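Local coordinates for protein histidine acid phosphatase (PDB 6RXD) that probably removes phosphate groups from inositol polyphosphates such as phytate, as a bacterial multiple inositol polyphosphate phosphatase of the histidine acid phosphatase family, at residues A[59-63]-A[81-86]; A[241-245]-A[301-305]. Residue numbers count along the deposited sequence, not the author numbering.

Contact 1 of 2, residues A[59-63]-A[81-86]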
loop_
_atom_site.group_PDB
_atom_site.type_symbol
_atom_site.label_atom_id
_atom_site.label_comp_id
_atom_site.label_asym_id
_atom_site.label_seq_id
_atom_site.Cartn_x
_atom_site.Cartn_y
_atom_site.Cartn_z
ATOM N N LEU A 59 3.231 -12.161 21.842
ATOM C CA LEU A 59 4.633 -12.375 22.130
ATOM C C LEU A 59 4.981 -12.024 23.577
ATOM O O LEU A 59 5.861 -12.643 24.166
ATOM C CB LEU A 59 5.527 -11.642 21.128
ATOM C CG LEU A 59 5.581 -12.275 19.730
ATOM C CD1 LEU A 59 6.352 -11.364 18.811
ATOM C CD2 LEU A 59 6.243 -13.661 19.769
ATOM N N MET A 60 4.287 -11.047 24.158
ATOM C CA MET A 60 4.447 -10.799 25.599
ATOM C C MET A 60 3.891 -11.936 26.456
ATOM O O MET A 60 4.472 -12.272 27.479
ATOM C CB MET A 60 3.821 -9.466 26.031
ATOM C CG MET A 60 4.205 -9.047 27.460
ATOM S SD MET A 60 5.970 -8.662 27.587
ATOM C CE MET A 60 5.979 -6.901 27.276
ATOM N N ARG A 61 2.776 -12.544 26.053
ATOM C CA ARG A 61 2.286 -13.707 26.795
ATOM C C ARG A 61 3.313 -14.841 26.728
ATOM O O ARG A 61 3.561 -15.528 27.723
ATOM C CB ARG A 61 0.929 -14.187 26.243
ATOM C CG ARG A 61 -0.164 -13.110 26.208
ATOM C CD ARG A 61 -0.617 -12.677 27.616
ATOM N NE ARG A 61 0.252 -11.646 28.198
ATOM C CZ ARG A 61 0.206 -10.354 27.878
ATOM N NH1 ARG A 61 -0.661 -9.908 26.971
ATOM N NH2 ARG A 61 1.034 -9.494 28.464
ATOM N N MET A 62 3.939 -15.012 25.568
ATOM C CA MET A 62 4.973 -16.032 25.405
ATOM C C MET A 62 6.171 -15.701 26.297
ATOM O O MET A 62 6.752 -16.588 26.946
ATOM C CB MET A 62 5.396 -16.107 23.930
ATOM C CG MET A 62 6.459 -17.146 23.617
ATOM S SD MET A 62 6.764 -17.171 21.835
ATOM C CE MET A 62 7.896 -18.552 21.722
ATOM N N ALA A 63 6.511 -14.417 26.359
ATOM C CA ALA A 63 7.646 -13.962 27.146
ATOM C C ALA A 63 7.417 -14.221 28.621
ATOM O O ALA A 63 8.347 -14.606 29.342
ATOM C CB ALA A 63 7.899 -12.471 26.898
ATOM N N PHE A 81 14.184 -8.579 25.163
ATOM C CA PHE A 81 12.973 -8.987 24.452
ATOM C C PHE A 81 11.745 -8.299 25.056
ATOM O O PHE A 81 10.925 -7.724 24.340
ATOM C CB PHE A 81 12.837 -10.509 24.509
ATOM C CG PHE A 81 11.774 -11.067 23.601
ATOM C CD1 PHE A 81 11.934 -11.049 22.224
ATOM C CD2 PHE A 81 10.628 -11.626 24.133
ATOM C CE1 PHE A 81 10.947 -11.569 21.395
ATOM C CE2 PHE A 81 9.647 -12.161 23.314
ATOM C CZ PHE A 81 9.806 -12.133 21.951
ATOM N N VAL A 82 11.629 -8.321 26.383
ATOM C CA VAL A 82 10.503 -7.688 27.063
ATOM C C VAL A 82 10.518 -6.166 26.851
ATOM O O VAL A 82 9.474 -5.533 26.696
ATOM C CB VAL A 82 10.489 -8.045 28.573
ATOM C CG1 VAL A 82 9.355 -7.324 29.298
ATOM C CG2 VAL A 82 10.364 -9.555 28.761
ATOM N N LYS A 83 11.712 -5.573 26.827
ATOM C CA LYS A 83 11.826 -4.125 26.579
ATOM C C LYS A 83 11.331 -3.759 25.178
ATOM O O LYS A 83 10.652 -2.743 24.985
ATOM C CB LYS A 83 13.275 -3.651 26.737
ATOM C CG LYS A 83 13.462 -2.155 26.474
ATOM C CD LYS A 83 14.931 -1.716 26.595
ATOM C CE LYS A 83 15.071 -0.232 26.253
ATOM N NZ LYS A 83 16.485 0.229 26.288
ATOM N N ASN A 84 11.684 -4.581 24.195
ATOM C CA ASN A 84 11.272 -4.314 22.815
ATOM C C ASN A 84 9.756 -4.379 22.692
ATOM O O ASN A 84 9.121 -3.499 22.095
ATOM C CB ASN A 84 11.927 -5.312 21.845
ATOM C CG ASN A 84 13.385 -4.998 21.591
ATOM O OD1 ASN A 84 13.778 -3.835 21.595
ATOM N ND2 ASN A 84 14.199 -6.030 21.392
ATOM N N LEU A 85 9.175 -5.415 23.288
ATOM C CA LEU A 85 7.719 -5.592 23.228
ATOM C C LEU A 85 6.998 -4.468 23.955
ATOM O O LEU A 85 6.072 -3.876 23.411
ATOM C CB LEU A 85 7.300 -6.945 23.809
ATOM C CG LEU A 85 7.777 -8.208 23.094
ATOM C CD1 LEU A 85 7.399 -9.435 23.908
ATOM C CD2 LEU A 85 7.154 -8.291 21.732
ATOM N N SER A 86 7.427 -4.147 25.180
ATOM C CA SER A 86 6.818 -3.061 25.952
ATOM C C SER A 86 6.897 -1.741 25.204
ATOM O O SER A 86 5.962 -0.941 25.215
ATOM C CB SER A 86 7.509 -2.915 27.310
ATOM O OG SER A 86 7.271 -4.050 28.110
#
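Phe81 opens the 81-86 side by turning the edge of its ring to helix 55-69: CE2 lies 3.9 Å from Leu59 O and CD2 is 4.0 Å from Ala63 CB. Elsewhere the same ring packs edge-to-face with Phe249. One residue on, Val82 works at the margin, its CG1 4.0 Å from Met60 CE and its CG2 4.2 Å from Ala63 CB, the methyl group that Ala63 presents to both Phe81 and Val82. In register, Met60 and Leu85 pair at 6.6 Å between CA atoms, Ala63 and Val82 at 6.9 Å. Both segments are helical and run nearly antiparallel, at 154° with axes 10.2 Å apart at closest approach; the helices 55-69 and 75-95 form an antiparallel hairpin inside the helical part of this branch 2 histidine phosphatase. Asn84 takes no part in the interface; its amide hydrogen-bonds to Ala329 N and Tyr333 OH. Leu85 is the main wedge from this side. Its CD1 reaches the backbone of the facing helix, 3.5 Å from Met60 N and 3.6 Å from Leu59 C, while CD2 sits 3.8 Å from Leu59 CB; beyond, Leu59 and Leu85 both touch Leu311 of helix 301-317. The Met60 side chain extends across to the other helix, its CE 3.7 Å from Leu85 CB and 3.2 Å from Ser86 OG, a hydroxyl that donates to Val82 O (3.0 Å between OG and O) in its own helix.

Contact 2 of 2, residues A[241-245]-A[301-305]. With ZN (zinc ion), chain C.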
loop_
_atom_site.group_PDB
_atom_site.type_symbol
_atom_site.label_atom_id
_atom_site.label_comp_id
_atom_site.label_asym_id
_atom_site.label_seq_id
_atom_site.Cartn_x
_atom_site.Cartn_y
_atom_site.Cartn_z
ATOM N N SER A 241 11.947 -20.199 10.907
ATOM C CA SER A 241 11.203 -19.847 12.109
ATOM C C SER A 241 11.959 -20.302 13.351
ATOM O O SER A 241 12.088 -19.559 14.320
ATOM C CB SER A 241 9.811 -20.488 12.091
ATOM O OG SER A 241 9.012 -19.953 11.043
ATOM N N HIS A 242 12.440 -21.538 13.326
ATOM C CA HIS A 242 13.208 -22.051 14.438
ATOM C C HIS A 242 14.498 -21.257 14.618
ATOM O O HIS A 242 14.873 -20.903 15.739
ATOM C CB HIS A 242 13.540 -23.518 14.232
ATOM C CG HIS A 242 14.367 -24.072 15.337
ATOM N ND1 HIS A 242 13.822 -24.421 16.556
ATOM C CD2 HIS A 242 15.699 -24.270 15.451
ATOM C CE1 HIS A 242 14.777 -24.844 17.358
ATOM N NE2 HIS A 242 15.925 -24.760 16.711
ATOM N N ASP A 243 15.181 -20.988 13.509
ATOM C CA ASP A 243 16.430 -20.231 13.514
ATOM C C ASP A 243 16.252 -18.884 14.217
ATOM O O ASP A 243 17.029 -18.500 15.106
ATOM C CB ASP A 243 16.880 -20.018 12.067
ATOM C CG ASP A 243 18.322 -19.576 11.954
ATOM O OD1 ASP A 243 19.219 -20.409 12.184
ATOM O OD2 ASP A 243 18.556 -18.402 11.606
ATOM N N LEU A 244 15.215 -18.169 13.808
ATOM C CA LEU A 244 14.954 -16.844 14.337
ATOM C C LEU A 244 14.742 -16.895 15.837
ATOM O O LEU A 244 15.336 -16.126 16.590
ATOM C CB LEU A 244 13.708 -16.263 13.677
ATOM C CG LEU A 244 13.396 -14.835 14.091
ATOM C CD1 LEU A 244 14.422 -13.892 13.447
ATOM C CD2 LEU A 244 11.970 -14.457 13.717
ATOM N N LEU A 245 13.888 -17.810 16.271
ATOM C CA LEU A 245 13.495 -17.857 17.677
ATOM C C LEU A 245 14.614 -18.358 18.575
ATOM O O LEU A 245 14.636 -18.053 19.766
ATOM C CB LEU A 245 12.249 -18.732 17.869
ATOM C CG LEU A 245 10.984 -18.227 17.173
ATOM C CD1 LEU A 245 9.895 -19.285 17.240
ATOM C CD2 LEU A 245 10.494 -16.937 17.808
ATOM N N GLU A 301 6.253 -22.679 16.317
ATOM C CA GLU A 301 7.361 -21.767 16.024
ATOM C C GLU A 301 7.059 -20.846 14.848
ATOM O O GLU A 301 7.408 -19.671 14.884
ATOM C CB GLU A 301 8.666 -22.522 15.746
ATOM C CG GLU A 301 9.266 -23.204 16.963
ATOM C CD GLU A 301 10.477 -24.039 16.605
ATOM O OE1 GLU A 301 10.552 -24.522 15.455
ATOM O OE2 GLU A 301 11.365 -24.214 17.461
ATOM N N TYR A 302 6.437 -21.382 13.800
ATOM C CA TYR A 302 6.005 -20.548 12.688
ATOM C C TYR A 302 5.187 -19.348 13.167
ATOM O O TYR A 302 5.460 -18.225 12.765
ATOM C CB TYR A 302 5.216 -21.356 11.643
ATOM C CG TYR A 302 4.604 -20.518 10.532
ATOM C CD1 TYR A 302 5.251 -20.371 9.315
ATOM C CD2 TYR A 302 3.385 -19.869 10.708
ATOM C CE1 TYR A 302 4.700 -19.596 8.299
ATOM C CE2 TYR A 302 2.828 -19.095 9.704
ATOM C CZ TYR A 302 3.490 -18.967 8.502
ATOM O OH TYR A 302 2.937 -18.199 7.501
ATOM N N ASP A 303 4.185 -19.584 14.013
ATOM C CA ASP A 303 3.355 -18.493 14.513
ATOM C C ASP A 303 4.160 -17.446 15.259
ATOM O O ASP A 303 3.970 -16.244 15.042
ATOM C CB ASP A 303 2.289 -19.025 15.477
ATOM C CG ASP A 303 1.220 -19.835 14.787
ATOM O OD1 ASP A 303 1.107 -19.790 13.541
ATOM O OD2 ASP A 303 0.474 -20.507 15.522
ATOM N N ALA A 304 5.023 -17.888 16.167
ATOM C CA ALA A 304 5.805 -16.942 16.963
ATOM C C ALA A 304 6.778 -16.149 16.099
ATOM O O ALA A 304 6.904 -14.930 16.261
ATOM C CB ALA A 304 6.544 -17.656 18.098
ATOM N N ALA A 305 7.450 -16.826 15.168
ATOM C CA ALA A 305 8.428 -16.156 14.315
ATOM C C ALA A 305 7.752 -15.161 13.375
ATOM O O ALA A 305 8.259 -14.052 13.161
ATOM C CB ALA A 305 9.259 -17.179 13.519
HETATM ZN ZN ZN C . 18.042 -24.806 17.230
#
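Ala305 CB fills the middle, 3.6 Å from Ser241 CB and 3.8 Å from Leu244 CD2, with Phe345 of helix 339-357 covering all three residues. Two small side chains meeting here bring the backbones together, Ser241 CA to Ala305 CA being 5.1 Å. Next to them Leu245 CD1 lies 3.8 Å from Ala304 CB and 3.4 Å from Glu301 O. The C-terminal end of helix 235-245 thus crosses the first turn of helix 301-317 at 57°, with the segment axes 8.7 Å apart, as a close helix-helix packing. Ser241 OG passes 3.5 Å from Tyr302 CA but is hydrogen-bonded to Val237 O in its own helix. At the polar edge His242 ND1 donates to Glu301 OE2 (2.6 Å, nearly linear), a His-carboxylate hydrogen bond consistent with holding the ring so that His242 NE2 meets the zinc ion at 2.2 Å; Glu251 is the second protein ligand of this ion. Glu301 has also been seen as a zinc ligand in this protein, together with His242, although that ion is not bound to Glu301 here.

Overall arrangement
Contacts 1 and 2 are neighbours, their centres 15 Å apart in the same helical region, and they touch directly: Met62 SD lies 3.8 Å from Ala304 CB, and Leu59 CD2 is 3.8 Å from Ala304 O. Helix 301-317 ties them together, supplying one segment of contact 2 and, through these touches, packing against the 59-63 side of contact 1. Contact 1 joins two helices close in sequence and is apolar, partly buried, with Met60, Val82 and Ser86 partly exposed. Contact 2 brings together segments 56 residues apart and is more buried, yet it adds a polar pair and a zinc ligand where His242 approaches the surface.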